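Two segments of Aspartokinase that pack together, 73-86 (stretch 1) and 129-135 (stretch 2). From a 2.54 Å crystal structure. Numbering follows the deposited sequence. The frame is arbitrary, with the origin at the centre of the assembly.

Stretch 1, residues 73-86: GEQVSIALLSLALQ
Stretch 2, residues 129-135: KVVVVAG

Packing a helix against a strand usually requires no hydrogen bonds between them, because a helix satisfies its own backbone polarity, a strand generally bonds to neighbouring strands, and each offers the other a stripe of side chains. These two segments of aspartokinase illustrate the principle. Residues 73-86 are helical throughout, within a longer helix, with phi/psi near -65/-40. Stretch 2 is extended from V130, with phi from about -83 to -121 and psi from 121 to 157 through V133; A134 follows at -165/126 and G135 at 93/153, angles at which a CB would be jammed against the preceding carbonyl O, which calls for glycine. The axes approach to 8.0 Å at 168°, so the chains run nearly antiparallel. The register is set by two CA-CA pairs, E74 with A134 and I78 with V132, each 6.0 Å apart. No hydrogen bond joins the stretches directly, and 370 Å² is buried between them.

E74 (chi1 m, chi2 -129°) points its CA-CB bond toward the strand, and its CB lies 4.2 Å from A134 CB. The carboxylate reaches a water instead, which donates weakly to E74 OE1 at 3.4 Å and accepts weakly from G135 N at 3.3 Å, a tenuous polar bridge at the edge of an apolar contact. S77 OG, with chi1 at m, donates a hydrogen bond to G73 O at 2.9 Å; the accompanying backbone bond from S77 N to G73 O is weak, at 3.4 Å.

Next in sequence, I78 (chi1 p, chi2 t) has more of its surface covered by the strand than any other helix residue. Its CB meets V132 CG1 at 3.4 Å, while its CG2 lies 3.4 Å from both A134 CB and V133 O. V132 (chi1 t) and A134 can share this partner because alternate strand residues face the same way; V131 and V133 point away, and V133 offers I78 its carbonyl oxygen rather than its side chain.

L81 (chi1 t, chi2 p) extends the apolar stripe more loosely, with CD2 4.3 Å from V132 CG1. L85 (chi1 m, chi2 t) closes it: CD1 lies 3.8 Å from CG2 of V130 (chi1 -17°) and 4.1 Å from V132 CG2, so one methyl touches two strand residues. The helical repeat of 3.6 residues brings positions 74, 78, 81 and 85 to one face, which faces the side of the strand bearing V130, V132 and A134. Backbone bonds such as L85 N to L81 O, 2.9 Å, keep the helix internally satisfied; the direct contacts are mostly between aliphatic side chains.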

ATOM      1  N   GLY A  73       0.880   1.322   5.199  1.00 52.42           N
ATOM      2  CA  GLY A  73       1.052   0.773   6.534  1.00 57.37           C
ATOM      3  C   GLY A  73      -0.248   0.768   7.315  1.00 59.23           C
ATOM      4  O   GLY A  73      -0.508  -0.122   8.128  1.00 66.70           O
ATOM      5  N   GLU A  74      -1.065   1.780   7.051  1.00 59.18           N
ATOM      6  CA  GLU A  74      -2.369   1.928   7.671  1.00 62.39           C
ATOM      7  C   GLU A  74      -3.327   0.897   7.101  1.00 59.86           C
ATOM      8  O   GLU A  74      -4.144   0.318   7.824  1.00 50.38           O
ATOM      9  CB  GLU A  74      -2.908   3.332   7.407  1.00 72.22           C
ATOM     10  CG  GLU A  74      -1.852   4.417   7.515  1.00 77.03           C
ATOM     11  CD  GLU A  74      -2.296   5.550   8.415  1.00 95.24           C
ATOM     12  OE1 GLU A  74      -3.375   6.132   8.152  1.00 95.31           O
ATOM     13  OE2 GLU A  74      -1.569   5.851   9.389  1.00 82.91           O
ATOM     14  N   GLN A  75      -3.223   0.659   5.801  1.00 62.04           N
ATOM     15  CA  GLN A  75      -4.072  -0.343   5.172  1.00 66.05           C
ATOM     16  C   GLN A  75      -3.826  -1.735   5.720  1.00 71.16           C
ATOM     17  O   GLN A  75      -4.791  -2.466   5.944  1.00 58.70           O
ATOM     18  CB  GLN A  75      -3.915  -0.350   3.660  1.00 55.72           C
ATOM     19  CG  GLN A  75      -4.585   0.795   2.966  1.00 72.53           C
ATOM     20  CD  GLN A  75      -4.153   0.890   1.527  1.00 88.37           C
ATOM     21  OE1 GLN A  75      -4.509   0.036   0.707  1.00 80.06           O
ATOM     22  NE2 GLN A  75      -3.366   1.920   1.206  1.00 77.11           N
ATOM     23  N   VAL A  76      -2.563  -2.122   5.929  1.00 65.52           N
ATOM     24  CA  VAL A  76      -2.325  -3.499   6.382  1.00 82.30           C
ATOM     25  C   VAL A  76      -2.871  -3.669   7.789  1.00 71.89           C
ATOM     26  O   VAL A  76      -3.433  -4.705   8.133  1.00 83.85           O
ATOM     27  CB  VAL A  76      -0.836  -4.017   6.267  1.00 72.71           C
ATOM     28  CG1 VAL A  76      -0.011  -3.206   5.284  1.00 42.31           C
ATOM     29  CG2 VAL A  76      -0.156  -4.136   7.635  1.00 41.08           C
ATOM     30  N   SER A  77      -2.750  -2.614   8.580  1.00 54.41           N
ATOM     31  CA  SER A  77      -3.201  -2.635   9.969  1.00 62.21           C
ATOM     32  C   SER A  77      -4.716  -2.841  10.152  1.00 67.32           C
ATOM     33  O   SER A  77      -5.141  -3.643  10.984  1.00 63.54           O
ATOM     34  CB  SER A  77      -2.739  -1.356  10.686  1.00 65.65           C
ATOM     35  OG  SER A  77      -1.325  -1.223  10.642  1.00 76.72           O
ATOM     36  N   ILE A  78      -5.534  -2.115   9.395  1.00 47.67           N
ATOM     37  CA  ILE A  78      -6.982  -2.307   9.493  1.00 58.10           C
ATOM     38  C   ILE A  78      -7.432  -3.670   8.943  1.00 67.59           C
ATOM     39  O   ILE A  78      -8.417  -4.238   9.413  1.00 73.75           O
ATOM     40  CB  ILE A  78      -7.772  -1.155   8.827  1.00 75.81           C
ATOM     41  CG1 ILE A  78      -7.699  -1.244   7.299  1.00 77.11           C
ATOM     42  CG2 ILE A  78      -7.273   0.214   9.340  1.00 58.58           C
ATOM     43  CD1 ILE A  78      -8.620  -0.252   6.593  1.00 70.08           C
ATOM     44  N   ALA A  79      -6.713  -4.193   7.953  1.00 57.97           N
ATOM     45  CA  ALA A  79      -6.990  -5.534   7.457  1.00 72.67           C
ATOM     46  C   ALA A  79      -6.721  -6.538   8.575  1.00 76.67           C
ATOM     47  O   ALA A  79      -7.584  -7.340   8.928  1.00 58.12           O
ATOM     48  CB  ALA A  79      -6.143  -5.847   6.213  1.00 55.24           C
ATOM     49  N   LEU A  80      -5.527  -6.469   9.157  1.00 65.88           N
ATOM     50  CA  LEU A  80      -5.169  -7.380  10.235  1.00 64.59           C
ATOM     51  C   LEU A  80      -6.178  -7.316  11.365  1.00 57.28           C
ATOM     52  O   LEU A  80      -6.754  -8.334  11.761  1.00 66.02           O
ATOM     53  CB  LEU A  80      -3.750  -7.104  10.746  1.00 56.55           C
ATOM     54  CG  LEU A  80      -2.694  -7.867   9.941  1.00 88.33           C
ATOM     55  CD1 LEU A  80      -3.061  -9.344   9.854  1.00 80.15           C
ATOM     56  CD2 LEU A  80      -2.562  -7.305   8.545  1.00101.17           C
ATOM     57  N   LEU A  81      -6.402  -6.109  11.868  1.00 56.57           N
ATOM     58  CA  LEU A  81      -7.278  -5.914  13.017  1.00 66.67           C
ATOM     59  C   LEU A  81      -8.699  -6.446  12.813  1.00 70.83           C
ATOM     60  O   LEU A  81      -9.280  -7.044  13.724  1.00 73.19           O
ATOM     61  CB  LEU A  81      -7.334  -4.437  13.408  1.00 70.34           C
ATOM     62  CG  LEU A  81      -8.225  -4.142  14.624  1.00 67.07           C
ATOM     63  CD1 LEU A  81      -7.702  -4.864  15.854  1.00 61.92           C
ATOM     64  CD2 LEU A  81      -8.343  -2.655  14.884  1.00 69.46           C
ATOM     65  N   SER A  82      -9.261  -6.214  11.630  1.00 67.91           N
ATOM     66  CA  SER A  82     -10.634  -6.624  11.365  1.00 70.11           C
ATOM     67  C   SER A  82     -10.730  -8.148  11.209  1.00 73.32           C
ATOM     68  O   SER A  82     -11.764  -8.733  11.521  1.00 72.47           O
ATOM     69  CB  SER A  82     -11.229  -5.872  10.163  1.00 75.47           C
ATOM     70  OG  SER A  82     -10.951  -6.518   8.938  1.00 68.60           O
ATOM     71  N   LEU A  83      -9.645  -8.778  10.756  1.00 59.06           N
ATOM     72  CA  LEU A  83      -9.541 -10.233  10.731  1.00 78.11           C
ATOM     73  C   LEU A  83      -9.492 -10.783  12.146  1.00 92.08           C
ATOM     74  O   LEU A  83     -10.168 -11.765  12.472  1.00 98.67           O
ATOM     75  CB  LEU A  83      -8.280 -10.670   9.987  1.00 78.50           C
ATOM     76  CG  LEU A  83      -8.341 -10.623   8.463  1.00 83.44           C
ATOM     77  CD1 LEU A  83      -6.994 -11.006   7.878  1.00 68.88           C
ATOM     78  CD2 LEU A  83      -9.449 -11.531   7.946  1.00 73.12           C
ATOM     79  N   ALA A  84      -8.673 -10.145  12.975  1.00 86.60           N
ATOM     80  CA  ALA A  84      -8.519 -10.521  14.375  1.00 85.00           C
ATOM     81  C   ALA A  84      -9.837 -10.415  15.140  1.00 91.38           C
ATOM     82  O   ALA A  84     -10.113 -11.227  16.022  1.00 76.48           O
ATOM     83  CB  ALA A  84      -7.461  -9.648  15.028  1.00 79.91           C
ATOM     84  N   LEU A  85     -10.629  -9.394  14.812  1.00 85.64           N
ATOM     85  CA  LEU A  85     -11.953  -9.206  15.397  1.00 71.86           C
ATOM     86  C   LEU A  85     -12.887 -10.329  14.963  1.00 88.55           C
ATOM     87  O   LEU A  85     -13.654 -10.863  15.769  1.00 82.37           O
ATOM     88  CB  LEU A  85     -12.547  -7.860  14.968  1.00 61.37           C
ATOM     89  CG  LEU A  85     -12.079  -6.598  15.705  1.00 85.73           C
ATOM     90  CD1 LEU A  85     -12.344  -5.338  14.887  1.00 74.05           C
ATOM     91  CD2 LEU A  85     -12.747  -6.492  17.066  1.00 85.77           C
ATOM     92  N   GLN A  86     -12.814 -10.673  13.680  1.00 87.37           N
ATOM     93  CA  GLN A  86     -13.659 -11.707  13.091  1.00 70.49           C
ATOM     94  C   GLN A  86     -13.318 -13.099  13.631  1.00 71.55           C
ATOM     95  O   GLN A  86     -14.196 -13.954  13.739  1.00 68.40           O
ATOM     96  CB  GLN A  86     -13.552 -11.673  11.560  1.00 73.24           C
ATOM     97  CG  GLN A  86     -14.139 -10.417  10.921  1.00 67.07           C
ATOM     98  CD  GLN A  86     -14.030 -10.423   9.406  1.00 88.62           C
ATOM     99  OE1 GLN A  86     -14.491 -11.349   8.741  1.00137.19           O
ATOM    100  NE2 GLN A  86     -13.431  -9.380   8.855  1.00108.51           N
ATOM    101  N   LYS A 129     -21.659  -4.231  12.680  1.00 76.78           N
ATOM    102  CA  LYS A 129     -20.209  -4.267  12.509  1.00 76.73           C
ATOM    103  C   LYS A 129     -19.448  -3.133  13.210  1.00 79.71           C
ATOM    104  O   LYS A 129     -19.932  -2.001  13.302  1.00 60.94           O
ATOM    105  CB  LYS A 129     -19.880  -4.258  11.014  1.00 77.28           C
ATOM    106  CG  LYS A 129     -20.435  -5.454  10.251  1.00103.30           C
ATOM    107  CD  LYS A 129     -20.748  -5.098   8.802  1.00104.37           C
ATOM    108  CE  LYS A 129     -20.981  -6.342   7.963  1.00 76.10           C
ATOM    109  NZ  LYS A 129     -19.696  -7.022   7.651  1.00 76.48           N
ATOM    110  N   VAL A 130     -18.253  -3.432  13.715  1.00 67.57           N
ATOM    111  CA  VAL A 130     -17.357  -2.346  14.062  1.00 67.18           C
ATOM    112  C   VAL A 130     -16.654  -1.933  12.790  1.00 80.43           C
ATOM    113  O   VAL A 130     -16.065  -2.764  12.099  1.00 84.00           O
ATOM    114  CB  VAL A 130     -16.341  -2.642  15.215  1.00 69.27           C
ATOM    115  CG1 VAL A 130     -16.703  -3.840  16.060  1.00 70.38           C
ATOM    116  CG2 VAL A 130     -14.876  -2.528  14.790  1.00 69.72           C
ATOM    117  N   VAL A 131     -16.763  -0.657  12.440  1.00 77.94           N
ATOM    118  CA  VAL A 131     -16.081  -0.214  11.244  1.00 63.49           C
ATOM    119  C   VAL A 131     -14.695   0.322  11.536  1.00 68.06           C
ATOM    120  O   VAL A 131     -14.499   1.230  12.336  1.00 81.53           O
ATOM    121  CB  VAL A 131     -16.942   0.659  10.276  1.00 47.57           C
ATOM    122  CG1 VAL A 131     -18.377   0.877  10.750  1.00 48.24           C
ATOM    123  CG2 VAL A 131     -16.206   1.855   9.722  1.00 54.14           C
ATOM    124  N   VAL A 132     -13.730  -0.317  10.901  1.00 64.17           N
ATOM    125  CA  VAL A 132     -12.336  -0.014  11.094  1.00 56.75           C
ATOM    126  C   VAL A 132     -11.890   0.698   9.838  1.00 70.70           C
ATOM    127  O   VAL A 132     -12.041   0.165   8.737  1.00 54.28           O
ATOM    128  CB  VAL A 132     -11.548  -1.296  11.260  1.00 52.85           C
ATOM    129  CG1 VAL A 132     -10.057  -1.011  11.344  1.00 44.69           C
ATOM    130  CG2 VAL A 132     -12.060  -2.056  12.483  1.00 47.66           C
ATOM    131  N   VAL A 133     -11.364   1.913   9.995  1.00 66.50           N
ATOM    132  CA  VAL A 133     -11.105   2.739   8.823  1.00 59.60           C
ATOM    133  C   VAL A 133      -9.671   3.166   8.642  1.00 69.49           C
ATOM    134  O   VAL A 133      -8.888   3.217   9.586  1.00 78.51           O
ATOM    135  CB  VAL A 133     -12.036   4.004   8.666  1.00 65.72           C
ATOM    136  CG1 VAL A 133     -13.449   3.819   9.187  1.00 61.34           C
ATOM    137  CG2 VAL A 133     -11.361   5.301   9.040  1.00 48.30           C
ATOM    138  N   ALA A 134      -9.349   3.471   7.393  1.00 88.79           N
ATOM    139  CA  ALA A 134      -8.030   3.942   7.021  1.00104.56           C
ATOM    140  C   ALA A 134      -8.070   4.549   5.624  1.00101.64           C
ATOM    141  O   ALA A 134      -8.537   3.926   4.660  1.00 77.03           O
ATOM    142  CB  ALA A 134      -7.025   2.811   7.083  1.00118.24           C
ATOM    143  N   GLY A 135      -7.591   5.782   5.526  1.00 94.01           N
ATOM    144  CA  GLY A 135      -7.484   6.455   4.251  1.00 78.65           C
ATOM    145  C   GLY A 135      -8.669   7.325   3.876  1.00 83.09           C
ATOM    146  O   GLY A 135      -9.806   7.110   4.304  1.00 73.57           O
TER
HETATM  147  O   HOH W   1      -6.264   7.799   7.834  1.00 59.60           O